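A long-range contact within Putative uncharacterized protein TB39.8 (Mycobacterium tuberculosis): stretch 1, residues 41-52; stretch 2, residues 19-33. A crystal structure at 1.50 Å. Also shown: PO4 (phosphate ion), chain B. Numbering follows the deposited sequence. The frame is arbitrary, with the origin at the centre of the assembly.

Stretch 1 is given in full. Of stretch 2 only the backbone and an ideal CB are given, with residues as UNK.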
ATOM      1  N   GLY A  41     -13.104   7.553   0.303  1.00 14.82           N
ATOM      2  CA  GLY A  41     -13.439   6.136   0.317  1.00 14.90           C
ATOM      3  C   GLY A  41     -12.403   5.290   1.040  1.00 14.09           C
ATOM      4  O   GLY A  41     -12.622   4.102   1.239  1.00 15.49           O
ATOM      5  N   VAL A  42     -11.286   5.908   1.440  1.00 13.47           N
ATOM      6  CA  VAL A  42     -10.182   5.256   2.121  1.00 12.37           C
ATOM      7  C   VAL A  42     -10.334   5.524   3.614  1.00 11.89           C
ATOM      8  O   VAL A  42     -10.546   6.667   4.029  1.00 13.34           O
ATOM      9  CB  VAL A  42      -8.843   5.816   1.603  1.00 12.17           C
ATOM     10  CG1 VAL A  42      -7.644   5.307   2.438  1.00 13.30           C
ATOM     11  CG2 VAL A  42      -8.716   5.461   0.151  1.00 12.39           C
ATOM     12  N   SER A  43     -10.212   4.488   4.420  1.00 11.33           N
ATOM     13  CA  SER A  43     -10.372   4.610   5.871  1.00 11.29           C
ATOM     14  C   SER A  43      -9.194   5.385   6.466  1.00 11.83           C
ATOM     15  O   SER A  43      -8.147   5.519   5.840  1.00 12.01           O
ATOM     16  CB  SER A  43     -10.516   3.242   6.528  1.00 11.26           C
ATOM     17  OG  SER A  43     -11.751   2.680   6.169  1.00 14.73           O
ATOM     18  N   ARG A  44      -9.375   5.913   7.672  1.00 12.82           N
ATOM     19  CA  ARG A  44      -8.318   6.692   8.328  1.00 13.71           C
ATOM     20  C   ARG A  44      -7.034   5.848   8.418  1.00 13.54           C
ATOM     21  O   ARG A  44      -5.945   6.312   8.104  1.00 13.65           O
ATOM     22  CB  ARG A  44      -8.781   7.183   9.697  1.00 15.43           C
ATOM     23  CG  ARG A  44      -9.722   8.348   9.585  1.00 19.14           C
ATOM     24  CD  ARG A  44     -10.428   8.583  10.893  1.00 24.04           C
ATOM     25  NE  ARG A  44     -11.611   7.730  11.008  1.00 28.79           N
ATOM     26  CZ  ARG A  44     -12.281   7.515  12.139  1.00 33.10           C
ATOM     27  NH1 ARG A  44     -11.893   8.083  13.280  1.00 34.89           N
ATOM     28  NH2 ARG A  44     -13.351   6.725  12.134  1.00 34.21           N
ATOM     29  N   ARG A  45      -7.180   4.611   8.867  1.00 13.69           N
ATOM     30  CA  ARG A  45      -6.092   3.616   8.820  1.00 13.78           C
ATOM     31  C   ARG A  45      -6.649   2.445   8.029  1.00 11.80           C
ATOM     32  O   ARG A  45      -7.469   1.678   8.527  1.00 13.62           O
ATOM     33  CB  ARG A  45      -5.703   3.184  10.228  1.00 14.47           C
ATOM     34  CG  ARG A  45      -5.223   4.346  11.071  1.00 17.73           C
ATOM     35  CD  ARG A  45      -4.864   3.892  12.494  1.00 24.26           C
ATOM     36  NE  ARG A  45      -3.501   3.380  12.530  1.00 29.36           N
ATOM     37  CZ  ARG A  45      -2.900   2.849  13.595  1.00 33.41           C
ATOM     38  NH1 ARG A  45      -3.535   2.733  14.760  1.00 35.56           N
ATOM     39  NH2 ARG A  45      -1.647   2.431  13.490  1.00 34.85           N
ATOM     40  N   HIS A  46      -6.266   2.349   6.762  1.00 10.90           N
ATOM     41  CA  HIS A  46      -6.950   1.465   5.834  1.00 10.55           C
ATOM     42  C   HIS A  46      -6.276   0.126   5.658  1.00  9.87           C
ATOM     43  O   HIS A  46      -6.934  -0.921   5.684  1.00 11.00           O
ATOM     44  CB  HIS A  46      -7.111   2.153   4.489  1.00 10.52           C
ATOM     45  CG  HIS A  46      -8.050   1.456   3.555  1.00 10.78           C
ATOM     46  ND1 HIS A  46      -9.280   1.979   3.231  1.00 11.65           N
ATOM     47  CD2 HIS A  46      -7.914   0.324   2.828  1.00 12.60           C
ATOM     48  CE1 HIS A  46      -9.879   1.178   2.371  1.00 11.02           C
ATOM     49  NE2 HIS A  46      -9.072   0.160   2.109  1.00 10.89           N
ATOM     50  N   LEU A  47      -4.971   0.150   5.417  1.00 10.01           N
ATOM     51  CA  LEU A  47      -4.214  -1.064   5.326  1.00 10.25           C
ATOM     52  C   LEU A  47      -2.839  -0.812   5.872  1.00  9.67           C
ATOM     53  O   LEU A  47      -2.412   0.331   5.989  1.00 10.66           O
ATOM     54  CB  LEU A  47      -4.176  -1.620   3.895  1.00 11.82           C
ATOM     55  CG  LEU A  47      -3.504  -0.753   2.840  1.00 11.91           C
ATOM     56  CD1 LEU A  47      -1.987  -0.989   2.801  1.00 15.13           C
ATOM     57  CD2 LEU A  47      -4.057  -1.025   1.436  1.00 11.86           C
ATOM     58  N   GLU A  48      -2.159  -1.899   6.234  1.00 10.36           N
ATOM     59  CA  GLU A  48      -0.773  -1.852   6.619  1.00 11.90           C
ATOM     60  C   GLU A  48       0.035  -2.703   5.688  1.00 10.40           C
ATOM     61  O   GLU A  48      -0.438  -3.715   5.212  1.00 11.29           O
ATOM     62  CB  GLU A  48      -0.606  -2.315   8.066  1.00 13.76           C
ATOM     63  CG  GLU A  48      -0.605  -3.772   8.332  1.00 17.57           C
ATOM     64  CD  GLU A  48      -0.031  -4.143   9.722  1.00 19.96           C
ATOM     65  OE1 GLU A  48       0.789  -3.380  10.325  1.00 23.72           O
ATOM     66  OE2 GLU A  48      -0.414  -5.231  10.183  1.00 26.53           O
ATOM     67  N   ILE A  49       1.256  -2.280   5.416  1.00  9.78           N
ATOM     68  CA  ILE A  49       2.219  -3.117   4.722  1.00 10.02           C
ATOM     69  C   ILE A  49       3.384  -3.294   5.670  1.00  9.38           C
ATOM     70  O   ILE A  49       3.994  -2.315   6.101  1.00 11.64           O
ATOM     71  CB  ILE A  49       2.688  -2.562   3.388  1.00 10.11           C
ATOM     72  CG1 ILE A  49       1.495  -2.433   2.435  1.00 11.10           C
ATOM     73  CG2 ILE A  49       3.715  -3.498   2.772  1.00 12.53           C
ATOM     74  CD1 ILE A  49       1.717  -1.647   1.151  1.00 11.89           C
ATOM     75  N   ARG A  50       3.668  -4.547   6.000  1.00  9.25           N
ATOM     76  CA  ARG A  50       4.753  -4.921   6.888  1.00  9.78           C
ATOM     77  C   ARG A  50       5.951  -5.336   6.064  1.00  9.93           C
ATOM     78  O   ARG A  50       5.826  -6.212   5.236  1.00 11.11           O
ATOM     79  CB  ARG A  50       4.284  -6.037   7.799  1.00  9.98           C
ATOM     80  CG  ARG A  50       3.108  -5.560   8.664  1.00 12.37           C
ATOM     81  CD  ARG A  50       2.749  -6.491   9.808  1.00 14.86           C
ATOM     82  NE  ARG A  50       2.525  -7.853   9.368  1.00 16.10           N
ATOM     83  CZ  ARG A  50       1.338  -8.397   9.097  1.00 20.58           C
ATOM     84  NH1 ARG A  50       0.223  -7.702   9.191  1.00 22.14           N
ATOM     85  NH2 ARG A  50       1.279  -9.660   8.707  1.00 21.80           N
ATOM     86  N   TRP A  51       7.093  -4.696   6.298  1.00 10.77           N
ATOM     87  CA  TRP A  51       8.280  -4.910   5.482  1.00 11.32           C
ATOM     88  C   TRP A  51       9.478  -5.269   6.350  1.00 12.74           C
ATOM     89  O   TRP A  51       9.769  -4.584   7.309  1.00 12.80           O
ATOM     90  CB  TRP A  51       8.566  -3.618   4.722  1.00 11.35           C
ATOM     91  CG  TRP A  51       9.796  -3.608   3.873  1.00 11.68           C
ATOM     92  CD1 TRP A  51      10.843  -2.746   3.987  1.00 14.10           C
ATOM     93  CD2 TRP A  51      10.093  -4.451   2.754  1.00 11.89           C
ATOM     94  NE1 TRP A  51      11.777  -3.013   3.023  1.00 15.52           N
ATOM     95  CE2 TRP A  51      11.329  -4.040   2.240  1.00 14.73           C
ATOM     96  CE3 TRP A  51       9.432  -5.527   2.136  1.00 11.94           C
ATOM     97  CZ2 TRP A  51      11.929  -4.675   1.159  1.00 14.10           C
ATOM     98  CZ3 TRP A  51      10.015  -6.135   1.039  1.00 13.26           C
ATOM     99  CH2 TRP A  51      11.260  -5.708   0.567  1.00 14.65           C
ATOM    100  N   ASP A  52      10.193  -6.328   5.994  1.00 15.23           N
ATOM    101  CA  ASP A  52      11.393  -6.708   6.745  1.00 17.16           C
ATOM    102  C   ASP A  52      12.629  -6.677   5.864  1.00 17.59           C
ATOM    103  O   ASP A  52      13.619  -7.337   6.178  1.00 19.62           O
ATOM    104  CB  ASP A  52      11.236  -8.112   7.304  1.00 17.78           C
ATOM    105  CG  ASP A  52      11.338  -9.177   6.222  1.00 19.55           C
ATOM    106  OD1 ASP A  52      11.101  -8.838   5.035  1.00 15.50           O
ATOM    107  OD2 ASP A  52      11.651 -10.345   6.555  1.00 23.99           O
ATOM    108  N   UNK A  19       8.169   5.010  -0.307  1.00 13.21           N
ATOM    109  CA  UNK A  19       9.085   3.898  -0.176  1.00 13.32           C
ATOM    110  C   UNK A  19       8.878   3.217   1.166  1.00 13.00           C
ATOM    111  O   UNK A  19       8.928   3.866   2.194  1.00 12.90           O
ATOM    112  CB  UNK A  19      10.533   4.366  -0.329  1.00 13.32           C
ATOM    113  N   UNK A  20       8.695   1.897   1.149  1.00 11.81           N
ATOM    114  CA  UNK A  20       8.451   1.183   2.396  1.00 12.11           C
ATOM    115  C   UNK A  20       9.639   1.313   3.321  1.00 12.56           C
ATOM    116  O   UNK A  20      10.810   1.227   2.886  1.00 13.57           O
ATOM    117  CB  UNK A  20       8.148  -0.293   2.128  1.00 12.11           C
ATOM    118  N   UNK A  21       9.344   1.488   4.595  1.00 13.42           N
ATOM    119  CA  UNK A  21      10.347   1.401   5.643  1.00 14.76           C
ATOM    120  C   UNK A  21      10.208   0.073   6.361  1.00 14.80           C
ATOM    121  O   UNK A  21       9.146  -0.550   6.343  1.00 13.13           O
ATOM    122  CB  UNK A  21      10.218   2.566   6.626  1.00 14.76           C
ATOM    123  N   UNK A  22      11.270  -0.364   7.014  1.00 14.81           N
ATOM    124  CA  UNK A  22      11.206  -1.552   7.837  1.00 15.52           C
ATOM    125  C   UNK A  22      10.146  -1.352   8.910  1.00 15.20           C
ATOM    126  O   UNK A  22      10.026  -0.291   9.517  1.00 17.02           O
ATOM    127  CB  UNK A  22      12.568  -1.864   8.460  1.00 15.52           C
ATOM    128  N   UNK A  23       9.343  -2.388   9.115  1.00 14.06           N
ATOM    129  CA  UNK A  23       8.294  -2.357  10.086  1.00 13.70           C
ATOM    130  C   UNK A  23       6.948  -2.179   9.422  1.00 13.34           C
ATOM    131  O   UNK A  23       6.697  -2.629   8.306  1.00 13.96           O
ATOM    132  CB  UNK A  23       8.544  -1.243  11.104  1.00 13.70           C
ATOM    133  N   UNK A  24       6.064  -1.561  10.170  1.00 14.68           N
ATOM    134  CA  UNK A  24       4.716  -1.311   9.739  1.00 15.61           C
ATOM    135  C   UNK A  24       4.610   0.007   8.964  1.00 14.37           C
ATOM    136  O   UNK A  24       5.154   1.029   9.379  1.00 16.81           O
ATOM    137  CB  UNK A  24       3.778  -1.299  10.948  1.00 15.61           C
ATOM    138  N   UNK A  25       3.909  -0.032   7.839  1.00 12.32           N
ATOM    139  CA  UNK A  25       3.669   1.139   7.000  1.00 12.11           C
ATOM    140  C   UNK A  25       2.186   1.277   6.767  1.00 11.64           C
ATOM    141  O   UNK A  25       1.614   0.448   6.052  1.00 11.66           O
ATOM    142  CB  UNK A  25       4.419   1.038   5.670  1.00 12.11           C
ATOM    143  N   UNK A  26       1.555   2.271   7.374  1.00 11.70           N
ATOM    144  CA  UNK A  26       0.109   2.422   7.294  1.00 12.00           C
ATOM    145  C   UNK A  26      -0.282   3.338   6.152  1.00 11.69           C
ATOM    146  O   UNK A  26       0.257   4.421   5.993  1.00 11.33           O
ATOM    147  CB  UNK A  26      -0.447   2.961   8.614  1.00 12.00           C
ATOM    148  N   UNK A  27      -1.217   2.868   5.332  1.00 10.82           N
ATOM    149  CA  UNK A  27      -1.832   3.675   4.290  1.00 11.23           C
ATOM    150  C   UNK A  27      -3.238   4.011   4.734  1.00 10.96           C
ATOM    151  O   UNK A  27      -3.982   3.140   5.170  1.00 11.09           O
ATOM    152  CB  UNK A  27      -1.834   2.952   2.942  1.00 11.23           C
ATOM    153  N   UNK A  28      -3.621   5.272   4.604  1.00 10.23           N
ATOM    154  CA  UNK A  28      -4.961   5.689   4.986  1.00 10.89           C
ATOM    155  C   UNK A  28      -5.156   7.139   4.730  1.00 11.32           C
ATOM    156  O   UNK A  28      -4.282   7.800   4.197  1.00 11.64           O
ATOM    157  CB  UNK A  28      -5.238   5.378   6.458  1.00 10.89           C
ATOM    158  N   UNK A  29      -6.319   7.619   5.128  1.00 11.89           N
ATOM    159  CA  UNK A  29      -6.682   9.007   4.941  1.00 12.70           C
ATOM    160  C   UNK A  29      -6.243   9.865   6.130  1.00 13.59           C
ATOM    161  O   UNK A  29      -6.173  11.111   6.004  1.00 14.35           O
ATOM    162  CB  UNK A  29      -8.192   9.129   4.727  1.00 12.70           C
ATOM    163  N   UNK A  30      -5.932   9.229   7.254  1.00 13.73           N
ATOM    164  CA  UNK A  30      -5.652   9.948   8.509  1.00 15.10           C
ATOM    165  C   UNK A  30      -4.242  10.501   8.587  1.00 15.56           C
ATOM    166  O   UNK A  30      -3.368  10.032   7.893  1.00 14.42           O
ATOM    167  CB  UNK A  30      -5.888   9.021   9.703  1.00 15.10           C
ATOM    168  N   UNK A  31      -4.015  11.466   9.480  1.00 16.55           N
ATOM    169  CA  UNK A  31      -2.696  12.094   9.597  1.00 18.38           C
ATOM    170  C   UNK A  31      -1.645  11.195  10.226  1.00 18.95           C
ATOM    171  O   UNK A  31      -0.449  11.469  10.098  1.00 19.90           O
ATOM    172  CB  UNK A  31      -2.809  13.380  10.419  1.00 18.38           C
ATOM    173  N   UNK A  32      -2.056  10.108  10.881  1.00 18.92           N
ATOM    174  CA  UNK A  32      -1.080   9.139  11.403  1.00 19.34           C
ATOM    175  C   UNK A  32      -0.553   8.169  10.321  1.00 17.94           C
ATOM    176  O   UNK A  32       0.410   7.421  10.562  1.00 20.13           O
ATOM    177  CB  UNK A  32      -1.717   8.337  12.539  1.00 19.34           C
ATOM    178  N   UNK A  33      -1.142   8.203   9.129  1.00 16.16           N
ATOM    179  CA  UNK A  33      -0.709   7.322   8.044  1.00 13.82           C
ATOM    180  C   UNK A  33       0.664   7.686   7.565  1.00 14.09           C
ATOM    181  O   UNK A  33       1.003   8.869   7.491  1.00 15.23           O
ATOM    182  CB  UNK A  33      -1.694   7.373   6.875  1.00 13.82           C
TER
HETATM  183  P   PO4 B 101     -13.094   4.670   8.736  1.00 28.05           P
HETATM  184  O1  PO4 B 101     -12.714   3.531   9.656  1.00 30.60           O
HETATM  185  O2  PO4 B 101     -14.297   5.354   9.375  1.00 28.89           O
HETATM  186  O3  PO4 B 101     -11.925   5.619   8.713  1.00 29.64           O
HETATM  187  O4  PO4 B 101     -13.504   4.156   7.383  1.00 28.38           O

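Position 19 has no stretch 1 atom within 5.5 Å of its ideal CB, so almost any residue would do; it is Gln19. At position 20 CA-to-CB points toward stretch 1, with the ideal CB 4.1 Å from Trp51 CD1, and the apolar surfaces of Trp51 and Ile49 invite an aliphatic side chain. Leu20 lays its CB over the face of the indole, 4.3 Å from the centroid of the five-membered ring, and its CD1 lies 3.6 Å from Ile49 CG2.

Position 21 points away, its ideal CB touching nothing; position 22 points away overall, though its ideal CB lies 4.1 Å from Trp51 O. Polar or charged residues suit both: Arg21 and Glu22. Position 23 pairs with Trp51 through two backbone hydrogen bonds, but its phi/psi of 104/-151° would jam a CB against the preceding carbonyl oxygen. That alone calls for glycine: Gly23.

Position 24 shares a sheet face with Glu48 and Arg50. Its ideal CB is 3.7 Å from Glu48 OE1, so a small donor would fit well; Ser24 brings OG to 3.2 Å from that OE1. Position 25 falls on the other face, its ideal CB 3.4 Å from Ile49 O. A compact side chain with a donor could use this carbonyl. Asn25 donates from ND2 to Ile49 O (3.0 Å) and to Arg21 O (2.8 Å), while OD1 accepts from Arg21 N (2.9 Å), tying the preceding loop to the strand.

Position 26 returns to the face of Glu48, near the aliphatic part of that side chain and the Arg45 side chain; a branched or long apolar residue suits it. Ile26 places CD1 3.5 Å from Glu48 CB. Position 27 looks onto Leu47, whose CD1 is 3.9 Å from the ideal CB, with Ile49 beyond. Valine, leucine or isoleucine would suit; Ile27 packs its CD1 3.4 Å from Leu47 CD1 and 4.0 Å from Ile49 CD1.

At position 28 an ideal CB would clash, 2.0 Å from Arg44 O, leaving room only for Gly28. Position 29 points toward the carbonyls of Val42 and Ser43; a polar donor would suit, a long one only by bending. Arg29 bends at chi3 (37°, p): NE reaches Val42 O at 2.8 Å, with a weak second bond from NH2, while its N donates to Ser43 O (2.9 Å). At position 30 an ideal CB would be tight, 3.1 Å from Arg44 O; glycine fits most easily, though alanine might be tolerated. Gly30 N donates to Arg44 O (3.0 Å).

Position 31 points away: Gln31. Position 32 points toward stretch 1 near Arg45 NE, inviting an acid: Asp32 forms a long salt bridge, OD2 to Arg45 NE 3.9 Å, over the guanidinium face. Position 33, sideways and undemanding, is Ala33.

Stretch 2 (19-33) QLREGSNIIGRGQDA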
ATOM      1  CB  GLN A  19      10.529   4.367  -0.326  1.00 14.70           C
ATOM      2  CG  GLN A  19      11.510   3.224  -0.396  1.00 16.92           C
ATOM      3  CD  GLN A  19      12.833   3.609  -0.991  1.00 22.10           C
ATOM      4  OE1 GLN A  19      13.841   3.604  -0.303  1.00 28.43           O
ATOM      5  NE2 GLN A  19      12.838   3.947  -2.272  1.00 25.31           N
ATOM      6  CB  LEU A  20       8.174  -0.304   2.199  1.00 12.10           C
ATOM      7  CG  LEU A  20       6.968  -0.695   1.367  1.00 11.48           C
ATOM      8  CD1 LEU A  20       6.759  -2.193   1.433  1.00 12.35           C
ATOM      9  CD2 LEU A  20       5.739   0.022   1.844  1.00 11.66           C
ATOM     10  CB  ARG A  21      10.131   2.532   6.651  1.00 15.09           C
ATOM     11  CG  ARG A  21      10.139   3.934   6.030  1.00 20.38           C
ATOM     12  CD  ARG A  21       9.866   5.039   7.050  1.00 27.34           C
ATOM     13  NE  ARG A  21       8.740   5.901   6.673  1.00 31.39           N
ATOM     14  CZ  ARG A  21       8.093   6.717   7.511  1.00 34.59           C
ATOM     15  NH1 ARG A  21       8.440   6.803   8.795  1.00 36.17           N
ATOM     16  NH2 ARG A  21       7.083   7.450   7.068  1.00 35.96           N
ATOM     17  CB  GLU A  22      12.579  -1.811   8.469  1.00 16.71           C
ATOM     18  CG  GLU A  22      12.655  -3.053   9.313  1.00 20.56           C
ATOM     19  CD  GLU A  22      14.055  -3.322   9.814  1.00 23.61           C
ATOM     20  OE1 GLU A  22      15.034  -2.940   9.120  1.00 27.90           O
ATOM     21  OE2 GLU A  22      14.159  -3.920  10.914  1.00 24.92           O
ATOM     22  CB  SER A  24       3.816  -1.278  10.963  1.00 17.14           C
ATOM     23  OG  SER A  24       2.571  -0.726  10.658  1.00 21.94           O
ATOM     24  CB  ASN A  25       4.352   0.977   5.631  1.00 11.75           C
ATOM     25  CG  ASN A  25       5.856   0.833   5.721  1.00 11.54           C
ATOM     26  OD1 ASN A  25       6.587   1.800   5.517  1.00 11.54           O
ATOM     27  ND2 ASN A  25       6.328  -0.373   6.024  1.00 11.55           N
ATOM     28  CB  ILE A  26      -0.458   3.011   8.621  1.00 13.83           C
ATOM     29  CG1 ILE A  26      -0.085   2.100   9.804  1.00 16.93           C
ATOM     30  CG2 ILE A  26      -1.976   3.324   8.529  1.00 15.48           C
ATOM     31  CD1 ILE A  26      -0.728   0.746   9.812  1.00 20.61           C
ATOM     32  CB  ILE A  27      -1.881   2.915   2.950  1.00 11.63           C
ATOM     33  CG1 ILE A  27      -0.499   2.533   2.476  1.00 13.87           C
ATOM     34  CG2 ILE A  27      -2.578   3.736   1.896  1.00 13.56           C
ATOM     35  CD1 ILE A  27      -0.569   1.643   1.285  1.00 20.36           C
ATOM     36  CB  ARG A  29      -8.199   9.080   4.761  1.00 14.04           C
ATOM     37  CG  ARG A  29      -8.771  10.468   4.598  1.00 17.42           C
ATOM     38  CD  ARG A  29     -10.165  10.459   4.051  1.00 21.59           C
ATOM     39  NE  ARG A  29     -10.922   9.353   4.580  1.00 25.30           N
ATOM     40  CZ  ARG A  29     -11.568   9.338   5.740  1.00 27.06           C
ATOM     41  NH1 ARG A  29     -11.607  10.409   6.527  1.00 29.93           N
ATOM     42  NH2 ARG A  29     -12.203   8.227   6.098  1.00 26.74           N
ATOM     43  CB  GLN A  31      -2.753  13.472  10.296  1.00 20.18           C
ATOM     44  CG  GLN A  31      -3.025  13.443  11.756  1.00 21.56           C
ATOM     45  CD  GLN A  31      -3.092  14.840  12.360  1.00 21.31           C
ATOM     46  OE1 GLN A  31      -3.641  15.778  11.769  1.00 20.97           O
ATOM     47  NE2 GLN A  31      -2.537  14.981  13.538  1.00 20.21           N
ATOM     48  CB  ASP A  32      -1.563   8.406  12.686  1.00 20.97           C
ATOM     49  CG  ASP A  32      -2.943   7.781  12.569  1.00 23.80           C
ATOM     50  OD1 ASP A  32      -3.627   7.960  11.541  1.00 27.01           O
ATOM     51  OD2 ASP A  32      -3.371   7.115  13.556  1.00 28.51           O
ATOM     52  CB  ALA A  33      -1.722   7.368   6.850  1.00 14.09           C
TER
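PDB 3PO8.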